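Local coordinates for tyrosine specific protein phosphatase, putative (Trypanosoma brucei, PDB 3M4U), which dephosphorylates the nucleolar protein NOPP44/46, acts as a life cycle switch, and belongs to the protein tyrosine phosphatase family, at residues 23-28 against 272-277; 129-134 against 197-202; 215-220 against 248-253. One frame throughout, in Å; residues are numbered along the deposited sequence.

Contact 1. Residues 23-28 against 272-277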
ATOM      1  N   ARG A  23      17.558  16.502   1.044  1.00 47.43           N
ATOM      2  CA  ARG A  23      17.694  16.867   2.453  1.00 48.98           C
ATOM      3  C   ARG A  23      16.364  16.779   3.199  1.00 48.88           C
ATOM      4  O   ARG A  23      16.339  16.543   4.407  1.00 48.40           O
ATOM      5  CB  ARG A  23      18.411  18.212   2.665  1.00 53.09           C
ATOM      6  CG  ARG A  23      17.658  19.450   2.224  1.00 55.00           C
ATOM      7  CD  ARG A  23      18.524  20.710   2.391  1.00 55.39           C
ATOM      8  NE  ARG A  23      17.980  21.819   1.613  1.00 50.91           N
ATOM      9  CZ  ARG A  23      18.333  22.077   0.362  1.00 46.68           C
ATOM     10  NH1 ARG A  23      19.250  21.314  -0.223  1.00 48.02           N
ATOM     11  NH2 ARG A  23      17.781  23.093  -0.293  1.00 46.01           N
ATOM     12  N   GLU A  24      15.257  16.944   2.483  1.00 49.88           N
ATOM     13  CA  GLU A  24      13.955  16.686   3.088  1.00 48.37           C
ATOM     14  C   GLU A  24      13.857  15.222   3.511  1.00 48.34           C
ATOM     15  O   GLU A  24      13.403  14.913   4.617  1.00 50.35           O
ATOM     16  CB  GLU A  24      12.819  17.015   2.121  1.00 51.33           C
ATOM     17  CG  GLU A  24      12.471  18.491   2.024  1.00 53.16           C
ATOM     18  CD  GLU A  24      11.167  18.723   1.287  1.00 53.10           C
ATOM     19  OE1 GLU A  24      10.762  17.818   0.520  1.00 53.15           O
ATOM     20  OE2 GLU A  24      10.550  19.801   1.471  1.00 52.08           O
ATOM     21  N   PHE A  25      14.289  14.322   2.630  1.00 46.01           N
ATOM     22  CA  PHE A  25      14.135  12.895   2.883  1.00 47.09           C
ATOM     23  C   PHE A  25      15.021  12.423   4.035  1.00 49.32           C
ATOM     24  O   PHE A  25      14.565  11.677   4.908  1.00 44.01           O
ATOM     25  CB  PHE A  25      14.389  12.070   1.618  1.00 45.61           C
ATOM     26  CG  PHE A  25      13.915  10.655   1.728  1.00 44.46           C
ATOM     27  CD1 PHE A  25      12.562  10.382   1.903  1.00 42.58           C
ATOM     28  CD2 PHE A  25      14.814   9.596   1.678  1.00 41.57           C
ATOM     29  CE1 PHE A  25      12.107   9.067   2.021  1.00 43.22           C
ATOM     30  CE2 PHE A  25      14.375   8.272   1.800  1.00 43.17           C
ATOM     31  CZ  PHE A  25      13.023   8.006   1.972  1.00 44.85           C
ATOM     32  N   VAL A  26      16.280  12.860   4.035  1.00 47.04           N
ATOM     33  CA  VAL A  26      17.177  12.598   5.155  1.00 46.48           C
ATOM     34  C   VAL A  26      16.506  12.966   6.483  1.00 48.15           C
ATOM     35  O   VAL A  26      16.526  12.190   7.448  1.00 46.96           O
ATOM     36  CB  VAL A  26      18.506  13.385   5.012  1.00 55.77           C
ATOM     37  CG1 VAL A  26      19.350  13.279   6.279  1.00 48.71           C
ATOM     38  CG2 VAL A  26      19.290  12.912   3.780  1.00 48.55           C
ATOM     39  N   GLN A  27      15.902  14.150   6.528  1.00 46.21           N
ATOM     40  CA  GLN A  27      15.201  14.585   7.731  1.00 48.50           C
ATOM     41  C   GLN A  27      14.034  13.649   8.058  1.00 53.12           C
ATOM     42  O   GLN A  27      13.840  13.260   9.223  1.00 51.52           O
ATOM     43  CB  GLN A  27      14.716  16.031   7.592  1.00 50.53           C
ATOM     44  CG  GLN A  27      13.891  16.548   8.783  1.00 55.57           C
ATOM     45  CD  GLN A  27      13.608  18.065   8.721  1.00 63.82           C
ATOM     46  OE1 GLN A  27      12.472  18.502   8.905  1.00 56.38           O
ATOM     47  NE2 GLN A  27      14.650  18.862   8.472  1.00 56.13           N
ATOM     48  N   LEU A  28      13.258  13.294   7.032  1.00 48.55           N
ATOM     49  CA  LEU A  28      12.126  12.392   7.212  1.00 46.68           C
ATOM     50  C   LEU A  28      12.591  11.010   7.710  1.00 48.69           C
ATOM     51  O   LEU A  28      11.905  10.365   8.509  1.00 38.23           O
ATOM     52  CB  LEU A  28      11.304  12.274   5.920  1.00 44.59           C
ATOM     53  CG  LEU A  28      10.419  13.460   5.506  1.00 44.00           C
ATOM     54  CD1 LEU A  28       9.992  13.359   4.055  1.00 43.88           C
ATOM     55  CD2 LEU A  28       9.210  13.583   6.407  1.00 41.58           C
ATOM     56  N   GLY A 272       8.544   3.554   8.401  1.00 38.23           N
ATOM     57  CA  GLY A 272       9.208   3.238   7.144  1.00 34.53           C
ATOM     58  C   GLY A 272       8.468   3.651   5.877  1.00 34.04           C
ATOM     59  O   GLY A 272       9.019   3.605   4.777  1.00 30.72           O
ATOM     60  N   MET A 273       7.206   4.036   6.018  1.00 33.14           N
ATOM     61  CA  MET A 273       6.417   4.438   4.856  1.00 36.95           C
ATOM     62  C   MET A 273       7.229   5.325   3.914  1.00 36.85           C
ATOM     63  O   MET A 273       7.682   6.399   4.309  1.00 36.49           O
ATOM     64  CB  MET A 273       5.129   5.128   5.297  1.00 36.51           C
ATOM     65  CG  MET A 273       4.181   4.188   6.028  1.00 32.84           C
ATOM     66  SD  MET A 273       3.431   2.956   4.927  1.00 40.25           S
ATOM     67  CE  MET A 273       1.946   3.845   4.406  1.00 26.87           C
ATOM     68  N   VAL A 274       7.405   4.857   2.676  1.00 29.99           N
ATOM     69  CA  VAL A 274       8.275   5.500   1.681  1.00 36.62           C
ATOM     70  C   VAL A 274       9.755   5.257   1.980  1.00 34.20           C
ATOM     71  O   VAL A 274      10.332   5.894   2.866  1.00 34.16           O
ATOM     72  CB  VAL A 274       8.021   7.014   1.529  1.00 31.05           C
ATOM     73  CG1 VAL A 274       8.729   7.510   0.288  1.00 27.82           C
ATOM     74  CG2 VAL A 274       6.529   7.296   1.440  1.00 28.14           C
ATOM     75  N   GLN A 275      10.362   4.335   1.237  1.00 34.54           N
ATOM     76  CA  GLN A 275      11.678   3.807   1.605  1.00 38.75           C
ATOM     77  C   GLN A 275      12.840   4.519   0.954  1.00 38.26           C
ATOM     78  O   GLN A 275      13.927   4.541   1.507  1.00 41.51           O
ATOM     79  CB  GLN A 275      11.792   2.320   1.274  1.00 34.28           C
ATOM     80  CG  GLN A 275      11.336   1.386   2.373  1.00 41.82           C
ATOM     81  CD  GLN A 275      11.410  -0.078   1.953  1.00 45.88           C
ATOM     82  OE1 GLN A 275      11.603  -0.970   2.787  1.00 43.93           O
ATOM     83  NE2 GLN A 275      11.263  -0.331   0.654  1.00 42.44           N
ATOM     84  N   ARG A 276      12.615   5.076  -0.231  1.00 38.94           N
ATOM     85  CA  ARG A 276      13.712   5.617  -1.023  1.00 38.90           C
ATOM     86  C   ARG A 276      13.435   7.036  -1.463  1.00 40.33           C
ATOM     87  O   ARG A 276      12.278   7.434  -1.673  1.00 37.66           O
ATOM     88  CB  ARG A 276      13.976   4.748  -2.255  1.00 36.38           C
ATOM     89  CG  ARG A 276      14.347   3.304  -1.954  1.00 36.37           C
ATOM     90  CD  ARG A 276      15.755   3.173  -1.426  1.00 40.79           C
ATOM     91  NE  ARG A 276      16.392   1.925  -1.848  1.00 44.99           N
ATOM     92  CZ  ARG A 276      16.433   0.818  -1.104  1.00 50.59           C
ATOM     93  NH1 ARG A 276      15.865   0.806   0.109  1.00 47.61           N
ATOM     94  NH2 ARG A 276      17.036  -0.280  -1.571  1.00 36.12           N
ATOM     95  N   LEU A 277      14.519   7.788  -1.613  1.00 40.60           N
ATOM     96  CA  LEU A 277      14.457   9.148  -2.118  1.00 41.75           C
ATOM     97  C   LEU A 277      13.648   9.161  -3.404  1.00 34.35           C
ATOM     98  O   LEU A 277      12.735   9.964  -3.568  1.00 33.36           O
ATOM     99  CB  LEU A 277      15.870   9.679  -2.379  1.00 37.51           C
ATOM    100  CG  LEU A 277      15.931  11.041  -3.081  1.00 42.69           C
ATOM    101  CD1 LEU A 277      15.153  12.068  -2.292  1.00 36.96           C
ATOM    102  CD2 LEU A 277      17.380  11.501  -3.296  1.00 42.58           C
TER
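Phe25 reaches out from helix 14-31 and lays its ring against the backbone of 274-277. The carrying interaction is a CH-pi contact. Leu277 CA stands over one ring face, 4.1 Å from the centroid of the Phe25 ring and 21° off its normal. Leu277 N lies over the same face, 3.5 Å from Phe25 CE2. Polar contacts at the rim are not hydrogen bonds. The carbonyl oxygens of Val274 and Gln275 sit in the ring plane at the edge, with Phe25 CZ 3.5 Å from Val274 O. This placement probably suits the slightly positive ring hydrogens. Apolar side chains close the ends. Val274 CG1 meets Phe25 CE1 at 4.1 Å, and Leu277 CD1 touches Phe25 CB at 4.0 Å, near the root of the ring. With chi1 at -165°, the Phe25 ring is turned opposite the backbone N and out toward the loop.

The loop holds Gln275, whose side chain lies about 4 Å from a bound phosphate. Its sequence and place are consistent with the Q-loop of classical tyrosine phosphatases. Val274 is tied by backbone hydrogen bonding to Ile233. The Phe25 ring also meets that of Tyr280 in helix 277-290. Leu28, further along helix 14-31, packs on helix 258-269. The N-terminal helix thus covers the loop between helices 258-269 and 277-290.

Contact 2. Residues 129-134 against 197-202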
ATOM      1  N   VAL A 129      13.284 -13.873  -6.452  1.00 38.63           N
ATOM      2  CA  VAL A 129      13.200 -13.420  -5.069  1.00 35.14           C
ATOM      3  C   VAL A 129      11.750 -13.442  -4.614  1.00 37.50           C
ATOM      4  O   VAL A 129      10.881 -12.802  -5.227  1.00 37.96           O
ATOM      5  CB  VAL A 129      13.765 -12.002  -4.917  1.00 40.00           C
ATOM      6  CG1 VAL A 129      13.933 -11.630  -3.433  1.00 34.42           C
ATOM      7  CG2 VAL A 129      15.083 -11.904  -5.652  1.00 38.18           C
ATOM      8  N   LEU A 130      11.491 -14.193  -3.547  1.00 36.38           N
ATOM      9  CA  LEU A 130      10.141 -14.346  -3.000  1.00 36.44           C
ATOM     10  C   LEU A 130       9.683 -13.022  -2.382  1.00 38.85           C
ATOM     11  O   LEU A 130      10.396 -12.430  -1.577  1.00 38.05           O
ATOM     12  CB  LEU A 130      10.109 -15.452  -1.938  1.00 30.37           C
ATOM     13  CG  LEU A 130       8.759 -15.654  -1.247  1.00 40.37           C
ATOM     14  CD1 LEU A 130       7.681 -15.993  -2.299  1.00 35.71           C
ATOM     15  CD2 LEU A 130       8.821 -16.722  -0.134  1.00 30.15           C
ATOM     16  N   LYS A 131       8.502 -12.559  -2.772  1.00 32.15           N
ATOM     17  CA  LYS A 131       8.017 -11.263  -2.339  1.00 31.19           C
ATOM     18  C   LYS A 131       6.642 -11.390  -1.694  1.00 34.71           C
ATOM     19  O   LYS A 131       6.339 -10.695  -0.716  1.00 30.07           O
ATOM     20  CB  LYS A 131       7.955 -10.296  -3.528  1.00 32.74           C
ATOM     21  CG  LYS A 131       9.310  -9.987  -4.157  1.00 35.15           C
ATOM     22  CD  LYS A 131      10.119  -9.042  -3.272  1.00 29.12           C
ATOM     23  CE  LYS A 131      11.471  -8.732  -3.864  1.00 32.87           C
ATOM     24  NZ  LYS A 131      12.318  -7.834  -2.998  1.00 33.72           N
ATOM     25  N   ALA A 132       5.823 -12.297  -2.223  1.00 32.35           N
ATOM     26  CA  ALA A 132       4.437 -12.409  -1.779  1.00 32.32           C
ATOM     27  C   ALA A 132       3.888 -13.802  -1.983  1.00 29.91           C
ATOM     28  O   ALA A 132       4.486 -14.635  -2.659  1.00 30.96           O
ATOM     29  CB  ALA A 132       3.550 -11.379  -2.485  1.00 26.68           C
ATOM     30  N   GLU A 133       2.736 -14.045  -1.377  1.00 33.80           N
ATOM     31  CA  GLU A 133       2.117 -15.359  -1.420  1.00 36.18           C
ATOM     32  C   GLU A 133       0.775 -15.213  -2.106  1.00 32.99           C
ATOM     33  O   GLU A 133      -0.059 -14.408  -1.692  1.00 35.02           O
ATOM     34  CB  GLU A 133       1.937 -15.903   0.006  1.00 39.13           C
ATOM     35  CG  GLU A 133       1.341 -17.308   0.093  1.00 39.77           C
ATOM     36  CD  GLU A 133       2.296 -18.413  -0.388  1.00 46.74           C
ATOM     37  OE1 GLU A 133       3.531 -18.193  -0.431  1.00 47.69           O
ATOM     38  OE2 GLU A 133       1.801 -19.516  -0.712  1.00 49.37           O
ATOM     39  N   ARG A 134       0.560 -15.998  -3.150  1.00 35.36           N
ATOM     40  CA  ARG A 134      -0.680 -15.921  -3.911  1.00 36.58           C
ATOM     41  C   ARG A 134      -1.889 -16.353  -3.069  1.00 35.13           C
ATOM     42  O   ARG A 134      -1.862 -17.388  -2.391  1.00 43.02           O
ATOM     43  CB  ARG A 134      -0.548 -16.772  -5.165  1.00 41.49           C
ATOM     44  CG  ARG A 134      -1.697 -16.658  -6.121  1.00 38.13           C
ATOM     45  CD  ARG A 134      -1.593 -17.729  -7.184  1.00 37.55           C
ATOM     46  NE  ARG A 134      -2.725 -18.620  -7.013  1.00 55.14           N
ATOM     47  CZ  ARG A 134      -2.686 -19.937  -7.137  1.00 45.91           C
ATOM     48  NH1 ARG A 134      -1.562 -20.553  -7.467  1.00 45.74           N
ATOM     49  NH2 ARG A 134      -3.791 -20.627  -6.933  1.00 52.67           N
ATOM     50  N   TRP A 197       5.925  -2.361 -10.862  1.00 29.41           N
ATOM     51  CA  TRP A 197       6.528  -1.575  -9.787  1.00 30.04           C
ATOM     52  C   TRP A 197       7.473  -2.420  -8.928  1.00 29.19           C
ATOM     53  O   TRP A 197       7.032  -3.109  -8.014  1.00 36.52           O
ATOM     54  CB  TRP A 197       5.425  -0.951  -8.922  1.00 31.11           C
ATOM     55  CG  TRP A 197       5.864   0.242  -8.106  1.00 27.22           C
ATOM     56  CD1 TRP A 197       7.142   0.652  -7.868  1.00 27.18           C
ATOM     57  CD2 TRP A 197       5.009   1.168  -7.417  1.00 27.55           C
ATOM     58  NE1 TRP A 197       7.138   1.771  -7.067  1.00 29.06           N
ATOM     59  CE2 TRP A 197       5.841   2.114  -6.784  1.00 27.12           C
ATOM     60  CE3 TRP A 197       3.621   1.294  -7.285  1.00 28.97           C
ATOM     61  CZ2 TRP A 197       5.333   3.167  -6.017  1.00 31.35           C
ATOM     62  CZ3 TRP A 197       3.116   2.338  -6.533  1.00 30.28           C
ATOM     63  CH2 TRP A 197       3.971   3.264  -5.904  1.00 32.17           C
ATOM     64  N   PRO A 198       8.782  -2.352  -9.212  1.00 29.73           N
ATOM     65  CA  PRO A 198       9.801  -3.165  -8.537  1.00 33.56           C
ATOM     66  C   PRO A 198      10.041  -2.693  -7.117  1.00 34.02           C
ATOM     67  O   PRO A 198      10.023  -1.491  -6.844  1.00 32.24           O
ATOM     68  CB  PRO A 198      11.072  -2.895  -9.348  1.00 32.41           C
ATOM     69  CG  PRO A 198      10.662  -2.037 -10.500  1.00 33.51           C
ATOM     70  CD  PRO A 198       9.379  -1.389 -10.147  1.00 31.69           C
ATOM     71  N   ASP A 199      10.285  -3.647  -6.233  1.00 34.80           N
ATOM     72  CA  ASP A 199      10.585  -3.379  -4.840  1.00 35.68           C
ATOM     73  C   ASP A 199      11.720  -2.369  -4.748  1.00 34.14           C
ATOM     74  O   ASP A 199      12.660  -2.421  -5.535  1.00 33.56           O
ATOM     75  CB  ASP A 199      10.988  -4.686  -4.162  1.00 34.24           C
ATOM     76  CG  ASP A 199      10.782  -4.655  -2.661  1.00 32.75           C
ATOM     77  OD1 ASP A 199      10.303  -3.634  -2.136  1.00 29.38           O
ATOM     78  OD2 ASP A 199      11.101  -5.672  -2.016  1.00 35.52           O
ATOM     79  N   HIS A 200      11.614  -1.454  -3.789  1.00 34.52           N
ATOM     80  CA  HIS A 200      12.584  -0.381  -3.597  1.00 34.14           C
ATOM     81  C   HIS A 200      12.657   0.590  -4.771  1.00 33.37           C
ATOM     82  O   HIS A 200      13.495   1.484  -4.776  1.00 31.37           O
ATOM     83  CB  HIS A 200      13.973  -0.951  -3.296  1.00 29.98           C
ATOM     84  CG  HIS A 200      13.949  -2.094  -2.334  1.00 34.70           C
ATOM     85  ND1 HIS A 200      13.624  -1.937  -1.002  1.00 40.23           N
ATOM     86  CD2 HIS A 200      14.205  -3.409  -2.510  1.00 32.60           C
ATOM     87  CE1 HIS A 200      13.686  -3.110  -0.398  1.00 42.63           C
ATOM     88  NE2 HIS A 200      14.032  -4.021  -1.290  1.00 41.78           N
ATOM     89  N   GLY A 201      11.781   0.419  -5.762  1.00 34.84           N
ATOM     90  CA  GLY A 201      11.837   1.220  -6.979  1.00 30.75           C
ATOM     91  C   GLY A 201      10.627   2.109  -7.230  1.00 36.14           C
ATOM     92  O   GLY A 201       9.856   2.415  -6.306  1.00 29.79           O
ATOM     93  N   VAL A 202      10.471   2.524  -8.490  1.00 31.44           N
ATOM     94  CA  VAL A 202       9.426   3.464  -8.895  1.00 26.57           C
ATOM     95  C   VAL A 202       8.563   2.863 -10.012  1.00 30.38           C
ATOM     96  O   VAL A 202       9.027   1.989 -10.759  1.00 29.02           O
ATOM     97  CB  VAL A 202      10.044   4.789  -9.414  1.00 34.59           C
ATOM     98  CG1 VAL A 202      10.579   5.642  -8.269  1.00 28.96           C
ATOM     99  CG2 VAL A 202      11.152   4.490 -10.422  1.00 34.46           C
TER
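Lys131 and Asp199 form a partly buried salt bridge, with Lys131 NZ 2.7 Å from Asp199 OD2. The ammonium comes to the anti lone pair of OD2, the side away from OD1. The two chains meet at a slant. Lys131 CE lies 3.6 Å from the same Asp199 OD2, so the last methylene packs against that one oxygen. A bend at chi2 (-75°) sets the course of the Lys131 chain, which then runs extended to NZ. No other pair of residues joins the two segments.

The next shell surrounds the aspartate. Its OD1 sits 3.7 Å above the plane of the His200 ring, over the centre, and has a long, weak ion pair with Arg235. The backbone is positioned by a bond from Asp199 N to Glu126 OE1 and by a type II turn over 198-201, closed by Gly201 N to Pro198 O at 2.8 Å. Trp197 braces the base of this turn. Its NE1 donates to Gly201 O at 2.9 Å, with the acceptor close to the indole plane, although the donor stands well above the carbonyl plane.

Trp197, Pro198 and Asp199 are the WPD motif of classical tyrosine phosphatases. In relatives this aspartate is the general acid. In relatives such as PTP1B, a lysine of the E-loop contacts it when the WPD loop is closed. The bridge here and a bound phosphate about 4 Å from the Asp199 side chain are together consistent with that state. Lys131 follows the small hairpin of strands 125-126 and 129-130, pairs its backbone with Leu124, and gives its carbonyl to Ser230. The bridge links that hairpin to the loop between strand 187-194 and helix 206-217.

Contact 3. Residues 215-220 against 248-253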
ATOM      1  N   VAL A 215      -8.453   4.526  -9.544  1.00 36.02           N
ATOM      2  CA  VAL A 215      -9.193   3.426  -8.957  1.00 32.33           C
ATOM      3  C   VAL A 215      -9.444   3.641  -7.467  1.00 37.84           C
ATOM      4  O   VAL A 215     -10.502   3.283  -6.951  1.00 39.02           O
ATOM      5  CB  VAL A 215      -8.446   2.113  -9.140  1.00 36.17           C
ATOM      6  CG1 VAL A 215      -8.965   1.064  -8.147  1.00 30.04           C
ATOM      7  CG2 VAL A 215      -8.565   1.647 -10.579  1.00 31.59           C
ATOM      8  N   ILE A 216      -8.487   4.232  -6.764  1.00 35.39           N
ATOM      9  CA  ILE A 216      -8.724   4.517  -5.347  1.00 43.28           C
ATOM     10  C   ILE A 216      -9.765   5.628  -5.152  1.00 42.91           C
ATOM     11  O   ILE A 216     -10.693   5.488  -4.361  1.00 40.51           O
ATOM     12  CB  ILE A 216      -7.422   4.860  -4.590  1.00 40.37           C
ATOM     13  CG1 ILE A 216      -6.508   3.637  -4.540  1.00 38.18           C
ATOM     14  CG2 ILE A 216      -7.736   5.332  -3.179  1.00 38.47           C
ATOM     15  CD1 ILE A 216      -5.151   3.928  -3.959  1.00 37.71           C
ATOM     16  N   LYS A 217      -9.602   6.723  -5.888  1.00 42.60           N
ATOM     17  CA  LYS A 217     -10.474   7.884  -5.758  1.00 47.14           C
ATOM     18  C   LYS A 217     -11.923   7.571  -6.116  1.00 50.11           C
ATOM     19  O   LYS A 217     -12.853   8.062  -5.467  1.00 49.65           O
ATOM     20  CB  LYS A 217      -9.947   9.039  -6.617  1.00 49.11           C
ATOM     21  CG  LYS A 217     -10.855  10.247  -6.659  1.00 53.82           C
ATOM     22  CD  LYS A 217     -10.124  11.482  -7.190  1.00 63.11           C
ATOM     23  CE  LYS A 217     -11.114  12.565  -7.626  1.00 65.11           C
ATOM     24  NZ  LYS A 217     -12.227  12.741  -6.639  1.00 60.98           N
ATOM     25  N   ASN A 218     -12.107   6.733  -7.133  1.00 47.19           N
ATOM     26  CA  ASN A 218     -13.440   6.402  -7.627  1.00 44.48           C
ATOM     27  C   ASN A 218     -14.115   5.211  -6.927  1.00 52.08           C
ATOM     28  O   ASN A 218     -15.172   4.728  -7.360  1.00 49.71           O
ATOM     29  CB  ASN A 218     -13.389   6.182  -9.139  1.00 43.63           C
ATOM     30  CG  ASN A 218     -13.014   7.454  -9.897  1.00 52.82           C
ATOM     31  OD1 ASN A 218     -13.213   8.566  -9.401  1.00 54.93           O
ATOM     32  ND2 ASN A 218     -12.460   7.294 -11.097  1.00 52.24           N
ATOM     33  N   CYS A 219     -13.508   4.746  -5.838  1.00 52.18           N
ATOM     34  CA  CYS A 219     -14.061   3.635  -5.064  1.00 52.44           C
ATOM     35  C   CYS A 219     -15.108   4.106  -4.056  1.00 53.90           C
ATOM     36  O   CYS A 219     -14.808   4.901  -3.166  1.00 54.33           O
ATOM     37  CB  CYS A 219     -12.942   2.900  -4.317  1.00 46.00           C
ATOM     38  SG  CYS A 219     -13.525   1.526  -3.279  1.00 52.57           S
ATOM     39  N   VAL A 220     -16.333   3.613  -4.176  1.00 51.59           N
ATOM     40  CA  VAL A 220     -17.303   3.865  -3.115  1.00 55.65           C
ATOM     41  C   VAL A 220     -17.212   2.781  -2.046  1.00 51.10           C
ATOM     42  O   VAL A 220     -17.377   1.587  -2.337  1.00 51.52           O
ATOM     43  CB  VAL A 220     -18.739   3.969  -3.641  1.00 60.58           C
ATOM     44  CG1 VAL A 220     -18.915   5.271  -4.419  1.00 54.91           C
ATOM     45  CG2 VAL A 220     -19.079   2.751  -4.495  1.00 63.71           C
ATOM     46  N   HIS A 248      -5.288  17.098  -1.652  1.00 40.08           N
ATOM     47  CA  HIS A 248      -4.957  18.478  -1.262  1.00 45.92           C
ATOM     48  C   HIS A 248      -4.961  19.471  -2.434  1.00 47.41           C
ATOM     49  O   HIS A 248      -5.302  20.639  -2.265  1.00 52.13           O
ATOM     50  CB  HIS A 248      -3.588  18.544  -0.579  1.00 40.66           C
ATOM     51  CG  HIS A 248      -3.585  18.042   0.827  1.00 42.36           C
ATOM     52  ND1 HIS A 248      -4.113  16.820   1.186  1.00 46.16           N
ATOM     53  CD2 HIS A 248      -3.092  18.583   1.969  1.00 45.72           C
ATOM     54  CE1 HIS A 248      -3.958  16.634   2.484  1.00 47.13           C
ATOM     55  NE2 HIS A 248      -3.338  17.692   2.983  1.00 43.26           N
ATOM     56  N   ILE A 249      -4.558  19.015  -3.609  1.00 42.61           N
ATOM     57  CA  ILE A 249      -4.616  19.848  -4.797  1.00 49.28           C
ATOM     58  C   ILE A 249      -6.063  20.131  -5.223  1.00 52.51           C
ATOM     59  O   ILE A 249      -6.437  21.279  -5.461  1.00 53.12           O
ATOM     60  CB  ILE A 249      -3.858  19.216  -5.960  1.00 45.59           C
ATOM     61  CG1 ILE A 249      -2.393  19.027  -5.587  1.00 41.00           C
ATOM     62  CG2 ILE A 249      -3.972  20.090  -7.196  1.00 46.95           C
ATOM     63  CD1 ILE A 249      -1.572  18.490  -6.721  1.00 44.27           C
ATOM     64  N   GLU A 250      -6.872  19.080  -5.311  1.00 56.94           N
ATOM     65  CA  GLU A 250      -8.284  19.217  -5.679  1.00 52.40           C
ATOM     66  C   GLU A 250      -9.069  20.084  -4.693  1.00 55.80           C
ATOM     67  O   GLU A 250     -10.017  20.758  -5.080  1.00 57.87           O
ATOM     68  CB  GLU A 250      -8.934  17.842  -5.827  1.00 45.11           C
ATOM     69  CG  GLU A 250      -8.477  17.099  -7.083  1.00 56.76           C
ATOM     70  CD  GLU A 250      -8.725  15.590  -7.029  1.00 63.64           C
ATOM     71  OE1 GLU A 250      -9.443  15.120  -6.109  1.00 62.22           O
ATOM     72  OE2 GLU A 250      -8.187  14.874  -7.908  1.00 57.92           O
ATOM     73  N   ARG A 251      -8.671  20.071  -3.425  1.00 55.56           N
ATOM     74  CA  ARG A 251      -9.314  20.905  -2.410  1.00 53.42           C
ATOM     75  C   ARG A 251      -8.685  22.292  -2.284  1.00 57.71           C
ATOM     76  O   ARG A 251      -8.907  22.991  -1.295  1.00 60.56           O
ATOM     77  CB  ARG A 251      -9.271  20.213  -1.051  1.00 54.90           C
ATOM     78  CG  ARG A 251     -10.208  19.026  -0.950  1.00 60.09           C
ATOM     79  CD  ARG A 251     -10.215  18.462   0.447  1.00 53.07           C
ATOM     80  NE  ARG A 251     -11.214  17.411   0.582  1.00 57.23           N
ATOM     81  CZ  ARG A 251     -11.358  16.665   1.670  1.00 59.01           C
ATOM     82  NH1 ARG A 251     -10.548  16.856   2.710  1.00 55.21           N
ATOM     83  NH2 ARG A 251     -12.302  15.728   1.711  1.00 56.43           N
ATOM     84  N   GLY A 252      -7.894  22.681  -3.278  1.00 58.31           N
ATOM     85  CA  GLY A 252      -7.236  23.976  -3.264  1.00 53.07           C
ATOM     86  C   GLY A 252      -6.539  24.304  -1.955  1.00 55.78           C
ATOM     87  O   GLY A 252      -6.540  25.460  -1.525  1.00 53.99           O
ATOM     88  N   ILE A 253      -5.943  23.298  -1.319  1.00 51.68           N
ATOM     89  CA  ILE A 253      -5.218  23.528  -0.072  1.00 53.76           C
ATOM     90  C   ILE A 253      -3.729  23.186  -0.164  1.00 48.41           C
ATOM     91  O   ILE A 253      -3.051  23.070   0.858  1.00 47.63           O
ATOM     92  CB  ILE A 253      -5.853  22.773   1.122  1.00 58.71           C
ATOM     93  CG1 ILE A 253      -5.624  21.268   1.004  1.00 50.72           C
ATOM     94  CG2 ILE A 253      -7.348  23.084   1.227  1.00 54.95           C
ATOM     95  CD1 ILE A 253      -6.268  20.489   2.113  1.00 49.41           C
TER
HETATM   96  O   HOH W   1     -11.545  15.706  -4.958  1.00 53.38           O
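Lys217 and Glu250 meet where two helices end, the second closed by a Schellman motif. Helix 206-217 and helix 234-250 are joined through strand 225-228 and the phosphatase signature loop. In the Schellman motif Gly252, with positive phi, is the C-prime residue. Ile253 N returns to His248 O at 2.9 Å, and Gly252 N bonds to Ile249 O at 3.0 Å. Within the turn, Ile253 CD1 rests over one face of the His248 ring, offset toward the rim. His248 ND1 is itself bonded to Ala244 O, which helps to set the ring.

Between the segments, Lys217 and Glu250 make the contact, both from the last helical turns. They are exposed, and the backbones stay far apart, with the CA atoms of Lys217 and Glu250 11.5 Å from each other. The Lys217 chain leaves the helix extended and turns only at its last torsion (chi4 44°). That turn swings NZ aside. The methylene CE of Lys217, not NZ, therefore comes closest to the carboxylate, at 3.4 Å from Glu250 OE1 and 3.7 Å from Glu250 OE2. The salt bridge is long, with Lys217 NZ 3.7 Å from Glu250 OE1, and there is no direct hydrogen bond. The lysine would probably suit the carbonyl end of its helix, while the glutamate at its own helix end would gain from a nearby positive charge.

Ile216, next to Lys217, packs on Leu239 and Tyr243 of helix 234-250, so apolar contacts also join the two helices. Val215 and Cys219 rest on Leu117 of strand 117-120. A water tentatively bridges the pair: it is modelled 2.5 Å from Glu250 OE1, too short to rely on, and accepts only a weak bond from Lys217 NZ.

In the fold
Contacts 1 and 2 are partly buried; contact 3 lies on the surface. Contact 1 is an aromatic ring on backbone, with a few apolar side-chain touches, while contact 2 is a single short salt bridge and contact 3 a long one with a water nearby. The first two belong to the same neighbourhood: they touch through His200, which meets Gln275 and Arg276, and Gln275 and Asp199 each lie near a bound phosphate. Gln279 of helix 277-290 bonds to both loops. Contact 3 has no touch with either and sits across the chain's centre from contact 2. The loop of contact 2 leads into helix 206-217, and contact 3 lies at that helix's far end.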